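Local coordinates for protein mitomycin biosynthesis 6-O-methyltransferase (Streptomyces lavendulae, PDB 3GWZ) that methylates a quinone hydroxyl of 6-demethylmitomycins A and B with S-adenosyl-L-methionine, giving mitomycins A and B, at residues L278-R291 / A332-S346. Sequence-based numbering, arbitrary orientation.
Sequences LHDWDDDDVVRILR and AERSESEFAALLEKS
L278 touches R334 and F339. Its CB lies 4.0 Å from CE1 at the edge of the F339 ring. Its carbonyl O accepts from R334 NH1 above the carbonyl plane, while W281 N reaches the same oxygen from the opposite face. H279 ND1 donates to E333 OE1 at 2.9 Å. OE1 lies near the plane of the H279 ring, while the ring and carboxylate planes are turned 54° apart. With chi1 at 72°, CG of H279 is flanked by both backbone N and C, which sets the ring alongside E333. N308, a substrate-binding residue, donates to E333 OE2. H279 O accepts from A332 N.

W281 O takes a 2.7 Å bond from R334 NH2. The same nitrogen forms a salt bridge to D283 OD1 at 3.0 Å, using the anti lone pair of that oxygen. The extended R334 chain carries its guanidinium to the carbonyls of L278 and W281 and to D283 in the first turn of helix 283-296. V286 CG2 packs against this guanidinium. A water joins D283 OD1 to R334 NE.

L342 is a knob among D283, V286, V287 and L290. L290 CB packs tightly on S346, 3.5 Å from its CB. The R291 guanidinium grips K345 O side-on with NE and NH2.

The axes of segments 283-291 and 336-344 cross at -57° in this class I methyltransferase domain. The H279-E333 pair fits the active site of COMT-type O-methyltransferases, where H279 is the probable proton acceptor.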
# COMPACT_ATOMS: atom_id res chain seq x y z
N LEU A 278 -9.40 2.28 -32.61
CA LEU A 278 -9.73 1.71 -33.91
C LEU A 278 -9.45 0.21 -33.96
O LEU A 278 -10.12 -0.51 -34.68
CB LEU A 278 -9.00 2.44 -35.04
CG LEU A 278 -9.39 3.91 -35.16
CD1 LEU A 278 -8.64 4.56 -36.31
CD2 LEU A 278 -10.91 4.05 -35.33
N HIS A 279 -8.47 -0.26 -33.19
CA HIS A 279 -8.17 -1.68 -33.23
C HIS A 279 -9.24 -2.56 -32.55
O HIS A 279 -9.19 -3.79 -32.64
CB HIS A 279 -6.74 -1.98 -32.72
CG HIS A 279 -6.56 -1.80 -31.25
ND1 HIS A 279 -5.37 -2.12 -30.62
CD2 HIS A 279 -7.40 -1.38 -30.28
CE1 HIS A 279 -5.48 -1.88 -29.32
NE2 HIS A 279 -6.71 -1.43 -29.09
N ASP A 280 -10.22 -1.92 -31.91
CA ASP A 280 -11.37 -2.63 -31.37
C ASP A 280 -12.41 -2.96 -32.43
O ASP A 280 -13.31 -3.76 -32.17
CB ASP A 280 -12.08 -1.81 -30.30
CG ASP A 280 -11.20 -1.53 -29.10
OD1 ASP A 280 -10.23 -2.28 -28.88
OD2 ASP A 280 -11.49 -0.56 -28.38
N TRP A 281 -12.30 -2.33 -33.61
CA TRP A 281 -13.40 -2.33 -34.58
C TRP A 281 -13.06 -2.95 -35.94
O TRP A 281 -11.91 -2.88 -36.38
CB TRP A 281 -13.91 -0.89 -34.77
CG TRP A 281 -14.35 -0.27 -33.46
CD1 TRP A 281 -13.64 0.60 -32.67
CD2 TRP A 281 -15.59 -0.50 -32.78
NE1 TRP A 281 -14.36 0.92 -31.54
CE2 TRP A 281 -15.56 0.25 -31.59
CE3 TRP A 281 -16.71 -1.29 -33.05
CZ2 TRP A 281 -16.62 0.25 -30.68
CZ3 TRP A 281 -17.76 -1.29 -32.16
CH2 TRP A 281 -17.71 -0.53 -30.99
N ASP A 282 -14.05 -3.55 -36.59
CA ASP A 282 -13.83 -4.08 -37.94
C ASP A 282 -13.75 -2.94 -38.97
O ASP A 282 -13.95 -1.78 -38.62
CB ASP A 282 -14.87 -5.14 -38.34
CG ASP A 282 -16.29 -4.58 -38.48
OD1 ASP A 282 -16.46 -3.36 -38.68
OD2 ASP A 282 -17.24 -5.38 -38.39
N ASP A 283 -13.44 -3.28 -40.21
CA ASP A 283 -13.20 -2.26 -41.23
C ASP A 283 -14.39 -1.32 -41.41
O ASP A 283 -14.21 -0.10 -41.43
CB ASP A 283 -12.84 -2.90 -42.58
CG ASP A 283 -11.47 -3.54 -42.58
OD1 ASP A 283 -10.74 -3.42 -41.57
OD2 ASP A 283 -11.11 -4.18 -43.59
N ASP A 284 -15.58 -1.88 -41.53
CA ASP A 284 -16.79 -1.06 -41.69
C ASP A 284 -16.93 -0.04 -40.56
O ASP A 284 -17.18 1.14 -40.79
CB ASP A 284 -18.03 -1.95 -41.76
CG ASP A 284 -18.14 -2.71 -43.08
OD1 ASP A 284 -17.40 -2.37 -44.04
OD2 ASP A 284 -18.96 -3.66 -43.17
N ASP A 285 -16.77 -0.50 -39.32
CA ASP A 285 -16.94 0.39 -38.19
C ASP A 285 -15.81 1.42 -38.10
O ASP A 285 -16.05 2.54 -37.67
CB ASP A 285 -17.10 -0.38 -36.89
CG ASP A 285 -18.45 -1.05 -36.77
OD1 ASP A 285 -19.42 -0.54 -37.37
OD2 ASP A 285 -18.54 -2.09 -36.09
N VAL A 286 -14.61 1.05 -38.51
CA VAL A 286 -13.52 2.02 -38.52
C VAL A 286 -13.80 3.13 -39.53
O VAL A 286 -13.56 4.31 -39.27
CB VAL A 286 -12.15 1.39 -38.85
CG1 VAL A 286 -11.14 2.48 -39.21
CG2 VAL A 286 -11.66 0.56 -37.67
N VAL A 287 -14.31 2.75 -40.70
CA VAL A 287 -14.64 3.75 -41.70
C VAL A 287 -15.74 4.69 -41.20
O VAL A 287 -15.68 5.90 -41.43
CB VAL A 287 -15.02 3.10 -43.06
CG1 VAL A 287 -15.71 4.12 -43.98
CG2 VAL A 287 -13.78 2.52 -43.72
N ARG A 288 -16.72 4.14 -40.49
CA ARG A 288 -17.77 4.97 -39.90
C ARG A 288 -17.16 6.02 -38.98
O ARG A 288 -17.51 7.21 -39.05
CB ARG A 288 -18.78 4.12 -39.11
CG ARG A 288 -19.65 3.21 -39.97
CD ARG A 288 -20.46 2.25 -39.08
NE ARG A 288 -21.49 2.95 -38.33
CZ ARG A 288 -22.05 2.51 -37.21
NH1 ARG A 288 -21.68 1.34 -36.68
NH2 ARG A 288 -22.98 3.24 -36.60
N ILE A 289 -16.25 5.60 -38.11
CA ILE A 289 -15.62 6.52 -37.18
C ILE A 289 -14.80 7.57 -37.93
O ILE A 289 -14.93 8.77 -37.67
CB ILE A 289 -14.72 5.78 -36.15
CG1 ILE A 289 -15.58 4.87 -35.26
CG2 ILE A 289 -13.97 6.77 -35.28
CD1 ILE A 289 -14.78 3.77 -34.55
N LEU A 290 -13.98 7.11 -38.87
CA LEU A 290 -13.05 7.99 -39.58
C LEU A 290 -13.80 9.04 -40.39
O LEU A 290 -13.39 10.20 -40.47
CB LEU A 290 -12.15 7.17 -40.50
CG LEU A 290 -11.12 6.29 -39.80
CD1 LEU A 290 -10.33 5.47 -40.82
CD2 LEU A 290 -10.19 7.16 -38.95
N ARG A 291 -14.91 8.62 -40.99
CA ARG A 291 -15.68 9.54 -41.82
C ARG A 291 -16.29 10.65 -40.98
O ARG A 291 -16.30 11.81 -41.39
CB ARG A 291 -16.76 8.78 -42.62
CG ARG A 291 -16.22 8.08 -43.86
CD ARG A 291 -17.29 7.33 -44.64
NE ARG A 291 -16.72 6.66 -45.81
CZ ARG A 291 -17.36 5.75 -46.55
NH1 ARG A 291 -18.60 5.38 -46.24
NH2 ARG A 291 -16.75 5.20 -47.59
N ALA A 332 -8.78 -6.30 -34.13
CA ALA A 332 -7.58 -6.79 -34.80
C ALA A 332 -6.59 -5.64 -34.93
O ALA A 332 -7.00 -4.49 -35.12
CB ALA A 332 -7.91 -7.32 -36.19
N GLU A 333 -5.31 -5.94 -34.82
CA GLU A 333 -4.27 -4.96 -35.09
C GLU A 333 -4.10 -4.87 -36.59
O GLU A 333 -4.37 -5.84 -37.31
CB GLU A 333 -2.94 -5.37 -34.44
CG GLU A 333 -3.03 -5.69 -32.94
CD GLU A 333 -3.22 -4.45 -32.07
OE1 GLU A 333 -3.64 -3.39 -32.59
OE2 GLU A 333 -2.97 -4.54 -30.84
N ARG A 334 -3.65 -3.71 -37.06
CA ARG A 334 -3.49 -3.47 -38.48
C ARG A 334 -2.09 -2.94 -38.79
O ARG A 334 -1.41 -2.40 -37.91
CB ARG A 334 -4.53 -2.44 -38.95
CG ARG A 334 -5.95 -3.00 -39.10
CD ARG A 334 -6.93 -1.84 -39.34
NE ARG A 334 -8.31 -2.30 -39.45
CZ ARG A 334 -9.20 -2.24 -38.46
NH1 ARG A 334 -8.86 -1.74 -37.27
NH2 ARG A 334 -10.44 -2.68 -38.67
N SER A 335 -1.65 -3.13 -40.04
CA SER A 335 -0.43 -2.50 -40.54
C SER A 335 -0.75 -1.07 -40.96
O SER A 335 -1.92 -0.71 -41.08
CB SER A 335 0.10 -3.27 -41.76
OG SER A 335 -0.72 -3.03 -42.89
N GLU A 336 0.27 -0.26 -41.17
CA GLU A 336 0.03 1.11 -41.63
C GLU A 336 -0.71 1.13 -42.97
O GLU A 336 -1.57 1.97 -43.18
CB GLU A 336 1.34 1.91 -41.71
CG GLU A 336 1.13 3.38 -42.05
CD GLU A 336 2.43 4.18 -42.03
OE1 GLU A 336 3.26 3.97 -41.13
OE2 GLU A 336 2.60 5.04 -42.92
N SER A 337 -0.37 0.21 -43.88
CA SER A 337 -1.01 0.18 -45.19
C SER A 337 -2.48 -0.20 -45.08
O SER A 337 -3.33 0.29 -45.82
CB SER A 337 -0.29 -0.76 -46.15
OG SER A 337 -0.34 -2.10 -45.71
N GLU A 338 -2.79 -1.09 -44.14
CA GLU A 338 -4.19 -1.40 -43.87
C GLU A 338 -4.95 -0.18 -43.35
O GLU A 338 -6.07 0.09 -43.79
CB GLU A 338 -4.30 -2.61 -42.92
CG GLU A 338 -4.10 -3.93 -43.67
CD GLU A 338 -3.84 -5.11 -42.75
OE1 GLU A 338 -3.50 -4.90 -41.56
OE2 GLU A 338 -3.96 -6.26 -43.22
N PHE A 339 -4.35 0.57 -42.43
CA PHE A 339 -4.99 1.79 -41.96
C PHE A 339 -5.15 2.77 -43.12
O PHE A 339 -6.21 3.39 -43.28
CB PHE A 339 -4.18 2.45 -40.84
CG PHE A 339 -4.55 1.99 -39.46
CD1 PHE A 339 -5.86 2.10 -38.99
CD2 PHE A 339 -3.59 1.45 -38.61
CE1 PHE A 339 -6.20 1.67 -37.72
CE2 PHE A 339 -3.93 1.02 -37.33
CZ PHE A 339 -5.23 1.14 -36.89
N ALA A 340 -4.10 2.91 -43.93
CA ALA A 340 -4.10 3.88 -45.03
C ALA A 340 -5.24 3.62 -46.01
O ALA A 340 -5.87 4.56 -46.50
CB ALA A 340 -2.76 3.85 -45.76
N ALA A 341 -5.51 2.35 -46.28
CA ALA A 341 -6.63 1.98 -47.14
C ALA A 341 -7.97 2.44 -46.57
O ALA A 341 -8.83 2.94 -47.31
CB ALA A 341 -6.64 0.47 -47.39
N LEU A 342 -8.16 2.25 -45.27
CA LEU A 342 -9.40 2.68 -44.61
C LEU A 342 -9.45 4.21 -44.55
O LEU A 342 -10.51 4.82 -44.71
CB LEU A 342 -9.50 2.08 -43.20
CG LEU A 342 -9.50 0.54 -43.16
CD1 LEU A 342 -9.36 0.02 -41.74
CD2 LEU A 342 -10.75 -0.05 -43.83
N LEU A 343 -8.31 4.84 -44.31
CA LEU A 343 -8.25 6.29 -44.30
C LEU A 343 -8.68 6.84 -45.67
O LEU A 343 -9.44 7.79 -45.76
CB LEU A 343 -6.85 6.78 -43.91
CG LEU A 343 -6.51 6.56 -42.43
CD1 LEU A 343 -5.01 6.65 -42.16
CD2 LEU A 343 -7.27 7.54 -41.55
N GLU A 344 -8.22 6.19 -46.74
CA GLU A 344 -8.59 6.63 -48.08
C GLU A 344 -10.10 6.60 -48.28
O GLU A 344 -10.68 7.54 -48.81
CB GLU A 344 -7.91 5.78 -49.15
CG GLU A 344 -8.06 6.35 -50.57
CD GLU A 344 -9.42 6.04 -51.18
OE1 GLU A 344 -9.98 4.95 -50.92
OE2 GLU A 344 -9.93 6.90 -51.94
N LYS A 345 -10.74 5.51 -47.85
CA LYS A 345 -12.19 5.40 -47.98
C LYS A 345 -12.91 6.42 -47.12
O LYS A 345 -14.14 6.55 -47.20
CB LYS A 345 -12.67 4.00 -47.58
CG LYS A 345 -12.23 2.89 -48.50
CD LYS A 345 -12.78 1.56 -48.01
CE LYS A 345 -12.14 0.40 -48.75
NZ LYS A 345 -12.36 0.53 -50.22
N SER A 346 -12.16 7.13 -46.28
CA SER A 346 -12.76 8.06 -45.34
C SER A 346 -12.42 9.51 -45.66
O SER A 346 -12.78 10.41 -44.91
CB SER A 346 -12.32 7.73 -43.91
OG SER A 346 -12.66 6.39 -43.56
O HOH W 1 -8.04 -3.74 -42.22